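Long-range contact in transglutaminase elicitor (Phytophthora sojae, PDB 3TW5), which probably cross-links proteins by joining glutamine to lysine side chains, and acts as an elicitor of plant innate immunity: residues Q233-T244 with V271-E282. The protein carries 1 engineered substitution. Residues are numbered along the deposited sequence; the frame is centred on the assembly and turned at random.
Sequences QPVRGFKVYEQT and VYVKSRLSWIYE
K239 and R276 face each other as an antiparallel hydrogen-bonded pair, with K239 N 3.0 Å from R276 O and R276 N 2.8 Å from K239 O. Similar backbone bonds join the strands from P234 and I280 to T244 and Y272. Two classic beta bulges interrupt the register. At one, R236 N and G237 N both bond to S278 O. At the other, Y241 N (2.7 Å) and E242 N (3.0 Å) share K274 O.

The Y241 bulge turns that side chain toward the partner strand. Its ring lies alongside R276, pointing the same way, with CE1 3.6 Å from R276 CB. Ring and guanidinium planes stand 68° apart. Nearby, with CG swung opposite the backbone N (chi1 169°), the Y272 ring brings its edge to the E242 carboxylate, CD2 lying 3.3 Å from E242 OE2. T244 OG1 donates to E242 OE2 over 2.6 Å and ties the carboxylate within its own strand. A CXS molecule, probably from the crystallisation liquor, also bonds to OE2.

On the face with V235, F238 and V240, the packing is mostly apolar. V235 CG1 touches L277 CD1, and V240 CG1 lies 4.0 Å from V273 CG1. Helix 202-215 covers this face, H206 meeting the F238 ring edge-to-face. On the same face S275 CB and OG lie against F238 CE1, and S275 OG is hydrogen-bonded to Y306 OH of strand 299-310.

Y303 of that strand packs on the other face, edge-to-face with Y241. Each bulge thus puts two N-H groups on one carbonyl oxygen, and cation-pi contacts with Y303 may hold K274 and R276 against its ring.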
loop_
_atom_site.group_PDB
_atom_site.type_symbol
_atom_site.label_atom_id
_atom_site.label_comp_id
_atom_site.label_asym_id
_atom_site.label_seq_id
_atom_site.Cartn_x
_atom_site.Cartn_y
_atom_site.Cartn_z
ATOM N N GLN A 233 1.326 1.316 -0.614
ATOM C CA GLN A 233 1.417 0.511 -1.830
ATOM C C GLN A 233 1.648 -0.946 -1.440
ATOM O O GLN A 233 2.442 -1.220 -0.539
ATOM C CB GLN A 233 2.573 0.980 -2.726
ATOM C CG GLN A 233 2.790 2.496 -2.826
ATOM C CD GLN A 233 1.751 3.205 -3.674
ATOM O OE1 GLN A 233 1.191 2.632 -4.607
ATOM N NE2 GLN A 233 1.492 4.467 -3.354
ATOM N N PRO A 234 0.961 -1.888 -2.114
ATOM C CA PRO A 234 1.235 -3.303 -1.873
ATOM C C PRO A 234 2.513 -3.738 -2.590
ATOM O O PRO A 234 2.697 -3.432 -3.770
ATOM C CB PRO A 234 0.014 -4.000 -2.470
ATOM C CG PRO A 234 -0.446 -3.094 -3.548
ATOM C CD PRO A 234 -0.111 -1.695 -3.109
ATOM N N VAL A 235 3.391 -4.436 -1.875
ATOM C CA VAL A 235 4.674 -4.860 -2.435
ATOM C C VAL A 235 4.517 -6.111 -3.306
ATOM O O VAL A 235 3.789 -7.038 -2.951
ATOM C CB VAL A 235 5.741 -5.066 -1.322
ATOM C CG1 VAL A 235 7.013 -5.693 -1.874
ATOM C CG2 VAL A 235 6.061 -3.740 -0.653
ATOM N N ARG A 236 5.193 -6.112 -4.453
ATOM C CA ARG A 236 5.206 -7.262 -5.349
ATOM C C ARG A 236 6.474 -8.097 -5.181
ATOM O O ARG A 236 6.428 -9.325 -5.284
ATOM C CB ARG A 236 5.065 -6.818 -6.805
ATOM C CG ARG A 236 4.848 -7.967 -7.777
ATOM C CD ARG A 236 4.867 -7.487 -9.209
ATOM N NE ARG A 236 4.715 -8.591 -10.154
ATOM C CZ ARG A 236 4.607 -8.441 -11.473
ATOM N NH1 ARG A 236 4.632 -7.231 -12.020
ATOM N NH2 ARG A 236 4.473 -9.505 -12.250
ATOM N N GLY A 237 7.602 -7.437 -4.926
ATOM C CA GLY A 237 8.871 -8.144 -4.827
ATOM C C GLY A 237 10.043 -7.376 -4.257
ATOM O O GLY A 237 10.012 -6.150 -4.144
ATOM N N PHE A 238 11.084 -8.123 -3.909
ATOM C CA PHE A 238 12.312 -7.581 -3.345
ATOM C C PHE A 238 13.500 -8.329 -3.940
ATOM O O PHE A 238 13.558 -9.563 -3.882
ATOM C CB PHE A 238 12.283 -7.727 -1.820
ATOM C CG PHE A 238 13.602 -7.463 -1.146
ATOM C CD1 PHE A 238 14.027 -6.161 -0.903
ATOM C CD2 PHE A 238 14.403 -8.517 -0.723
ATOM C CE1 PHE A 238 15.242 -5.916 -0.262
ATOM C CE2 PHE A 238 15.619 -8.283 -0.082
ATOM C CZ PHE A 238 16.039 -6.981 0.149
ATOM N N LYS A 239 14.439 -7.583 -4.521
ATOM C CA LYS A 239 15.638 -8.181 -5.109
ATOM C C LYS A 239 16.913 -7.480 -4.649
ATOM O O LYS A 239 16.993 -6.253 -4.654
ATOM C CB LYS A 239 15.558 -8.190 -6.638
ATOM C CG LYS A 239 16.639 -9.032 -7.297
ATOM C CD LYS A 239 16.543 -9.017 -8.813
ATOM C CE LYS A 239 17.583 -9.958 -9.413
ATOM N NZ LYS A 239 17.404 -10.149 -10.878
ATOM N N VAL A 240 17.896 -8.281 -4.243
ATOM C CA VAL A 240 19.217 -7.787 -3.879
ATOM C C VAL A 240 20.076 -7.734 -5.140
ATOM O O VAL A 240 20.285 -8.752 -5.806
ATOM C CB VAL A 240 19.892 -8.684 -2.811
ATOM C CG1 VAL A 240 21.263 -8.137 -2.429
ATOM C CG2 VAL A 240 19.008 -8.808 -1.577
ATOM N N TYR A 241 20.560 -6.539 -5.465
ATOM C CA TYR A 241 21.342 -6.321 -6.678
ATOM C C TYR A 241 22.850 -6.392 -6.439
ATOM O O TYR A 241 23.608 -6.694 -7.359
ATOM C CB TYR A 241 20.969 -4.983 -7.315
ATOM C CG TYR A 241 19.737 -5.036 -8.193
ATOM C CD1 TYR A 241 18.466 -5.217 -7.646
ATOM C CD2 TYR A 241 19.842 -4.890 -9.575
ATOM C CE1 TYR A 241 17.330 -5.262 -8.455
ATOM C CE2 TYR A 241 18.714 -4.929 -10.393
ATOM C CZ TYR A 241 17.464 -5.116 -9.827
ATOM O OH TYR A 241 16.352 -5.154 -10.635
ATOM N N GLU A 242 23.278 -6.114 -5.211
ATOM C CA GLU A 242 24.696 -6.129 -4.871
ATOM C C GLU A 242 24.949 -6.377 -3.387
ATOM O O GLU A 242 24.334 -5.746 -2.526
ATOM C CB GLU A 242 25.358 -4.812 -5.291
ATOM C CG GLU A 242 26.883 -4.841 -5.251
ATOM C CD GLU A 242 27.511 -3.462 -5.314
ATOM O OE1 GLU A 242 27.111 -2.650 -6.179
ATOM O OE2 GLU A 242 28.419 -3.197 -4.500
ATOM N N GLN A 243 25.858 -7.306 -3.104
ATOM C CA GLN A 243 26.410 -7.491 -1.767
ATOM C C GLN A 243 27.923 -7.389 -1.868
ATOM O O GLN A 243 28.554 -8.135 -2.624
ATOM C CB GLN A 243 26.020 -8.848 -1.185
ATOM C CG GLN A 243 24.557 -8.977 -0.808
ATOM C CD GLN A 243 24.219 -10.351 -0.266
ATOM O OE1 GLN A 243 24.842 -10.831 0.682
ATOM N NE2 GLN A 243 23.224 -10.994 -0.865
ATOM N N THR A 244 28.500 -6.456 -1.120
ATOM C CA THR A 244 29.940 -6.232 -1.136
ATOM C C THR A 244 30.454 -6.152 0.293
ATOM O O THR A 244 30.157 -5.199 1.013
ATOM C CB THR A 244 30.305 -4.946 -1.914
ATOM O OG1 THR A 244 29.783 -5.026 -3.247
ATOM C CG2 THR A 244 31.813 -4.759 -1.982
ATOM N N VAL A 271 28.688 -5.044 5.274
ATOM C CA VAL A 271 28.331 -5.441 3.915
ATOM C C VAL A 271 27.522 -4.323 3.276
ATOM O O VAL A 271 26.459 -3.960 3.774
ATOM C CB VAL A 271 27.526 -6.771 3.870
ATOM C CG1 VAL A 271 27.062 -7.073 2.450
ATOM C CG2 VAL A 271 28.352 -7.932 4.395
ATOM N N TYR A 272 28.039 -3.770 2.182
ATOM C CA TYR A 272 27.305 -2.784 1.403
ATOM C C TYR A 272 26.270 -3.506 0.564
ATOM O O TYR A 272 26.603 -4.410 -0.202
ATOM C CB TYR A 272 28.245 -1.977 0.503
ATOM C CG TYR A 272 27.532 -1.119 -0.526
ATOM C CD1 TYR A 272 27.048 0.145 -0.194
ATOM C CD2 TYR A 272 27.340 -1.573 -1.829
ATOM C CE1 TYR A 272 26.396 0.932 -1.130
ATOM C CE2 TYR A 272 26.687 -0.794 -2.771
ATOM C CZ TYR A 272 26.218 0.457 -2.415
ATOM O OH TYR A 272 25.569 1.234 -3.348
ATOM N N VAL A 273 25.013 -3.109 0.718
ATOM C CA VAL A 273 23.926 -3.735 -0.020
ATOM C C VAL A 273 23.188 -2.705 -0.858
ATOM O O VAL A 273 22.875 -1.611 -0.388
ATOM C CB VAL A 273 22.934 -4.480 0.917
ATOM C CG1 VAL A 273 21.812 -5.144 0.117
ATOM C CG2 VAL A 273 23.662 -5.520 1.758
ATOM N N LYS A 274 22.950 -3.062 -2.114
ATOM C CA LYS A 274 22.050 -2.327 -2.980
ATOM C C LYS A 274 20.930 -3.279 -3.367
ATOM O O LYS A 274 21.178 -4.342 -3.947
ATOM C CB LYS A 274 22.786 -1.824 -4.221
ATOM C CG LYS A 274 21.880 -1.268 -5.318
ATOM C CD LYS A 274 22.699 -0.857 -6.532
ATOM C CE LYS A 274 21.817 -0.600 -7.735
ATOM N NZ LYS A 274 22.598 -0.086 -8.883
ATOM N N SER A 275 19.701 -2.901 -3.023
ATOM C CA SER A 275 18.527 -3.734 -3.274
ATOM C C SER A 275 17.372 -2.898 -3.794
ATOM O O SER A 275 17.343 -1.682 -3.602
ATOM C CB SER A 275 18.110 -4.481 -2.004
ATOM O OG SER A 275 17.830 -3.578 -0.951
ATOM N N ARG A 276 16.424 -3.555 -4.456
ATOM C CA ARG A 276 15.267 -2.872 -5.018
ATOM C C ARG A 276 13.960 -3.461 -4.503
ATOM O O ARG A 276 13.753 -4.678 -4.532
ATOM C CB ARG A 276 15.318 -2.888 -6.550
ATOM C CG ARG A 276 13.970 -2.729 -7.245
ATOM C CD ARG A 276 14.134 -2.575 -8.739
ATOM N NE ARG A 276 14.233 -1.167 -9.108
ATOM C CZ ARG A 276 13.293 -0.499 -9.772
ATOM N NH1 ARG A 276 12.179 -1.112 -10.162
ATOM N NH2 ARG A 276 13.474 0.785 -10.055
ATOM N N LEU A 277 13.090 -2.577 -4.023
ATOM C CA LEU A 277 11.737 -2.939 -3.637
ATOM C C LEU A 277 10.807 -2.636 -4.803
ATOM O O LEU A 277 10.944 -1.604 -5.459
ATOM C CB LEU A 277 11.317 -2.157 -2.391
ATOM C CG LEU A 277 10.078 -2.620 -1.618
ATOM C CD1 LEU A 277 10.288 -4.001 -1.018
ATOM C CD2 LEU A 277 9.731 -1.613 -0.533
ATOM N N SER A 278 9.869 -3.539 -5.067
ATOM C CA SER A 278 8.942 -3.376 -6.185
ATOM C C SER A 278 7.495 -3.394 -5.707
ATOM O O SER A 278 7.066 -4.339 -5.046
ATOM C CB SER A 278 9.168 -4.464 -7.236
ATOM O OG SER A 278 10.536 -4.544 -7.593
ATOM N N TRP A 279 6.750 -2.348 -6.048
ATOM C CA TRP A 279 5.361 -2.231 -5.625
ATOM C C TRP A 279 4.429 -1.847 -6.764
ATOM O O TRP A 279 4.871 -1.393 -7.822
ATOM C CB TRP A 279 5.232 -1.228 -4.480
ATOM C CG TRP A 279 5.639 0.161 -4.838
ATOM C CD1 TRP A 279 4.861 1.118 -5.417
ATOM C CD2 TRP A 279 6.922 0.760 -4.626
ATOM N NE1 TRP A 279 5.577 2.279 -5.580
ATOM C CE2 TRP A 279 6.846 2.087 -5.104
ATOM C CE3 TRP A 279 8.130 0.305 -4.077
ATOM C CZ2 TRP A 279 7.931 2.966 -5.054
ATOM C CZ3 TRP A 279 9.210 1.179 -4.027
ATOM C CH2 TRP A 279 9.101 2.497 -4.515
ATOM N N ILE A 280 3.133 -2.025 -6.521
ATOM C CA ILE A 280 2.093 -1.728 -7.496
ATOM C C ILE A 280 1.593 -0.303 -7.285
ATOM O O ILE A 280 1.425 0.129 -6.147
ATOM C CB ILE A 280 0.911 -2.715 -7.353
ATOM C CG1 ILE A 280 1.408 -4.160 -7.194
ATOM C CG2 ILE A 280 -0.056 -2.578 -8.516
ATOM C CD1 ILE A 280 2.265 -4.697 -8.342
ATOM N N TYR A 281 1.368 0.427 -8.376
ATOM C CA TYR A 281 0.820 1.782 -8.272
ATOM C C TYR A 281 -0.585 1.939 -8.874
ATOM O O TYR A 281 -1.078 1.044 -9.562
ATOM C CB TYR A 281 1.812 2.851 -8.766
ATOM C CG TYR A 281 2.087 2.880 -10.255
ATOM C CD1 TYR A 281 1.414 3.775 -11.089
ATOM C CD2 TYR A 281 3.045 2.040 -10.827
ATOM C CE1 TYR A 281 1.673 3.823 -12.458
ATOM C CE2 TYR A 281 3.313 2.079 -12.195
ATOM C CZ TYR A 281 2.621 2.971 -13.006
ATOM O OH TYR A 281 2.877 3.014 -14.360
ATOM N N GLU A 282 -1.208 3.085 -8.605
ATOM C CA GLU A 282 -2.618 3.335 -8.920
ATOM C C GLU A 282 -2.922 3.480 -10.412
ATOM O O GLU A 282 -2.122 4.037 -11.168
ATOM C CB GLU A 282 -3.111 4.584 -8.175
ATOM C CG GLU A 282 -3.165 4.445 -6.647
ATOM C CD GLU A 282 -1.821 4.681 -5.952
ATOM O OE1 GLU A 282 -0.806 4.940 -6.637
ATOM O OE2 GLU A 282 -1.783 4.606 -4.705
#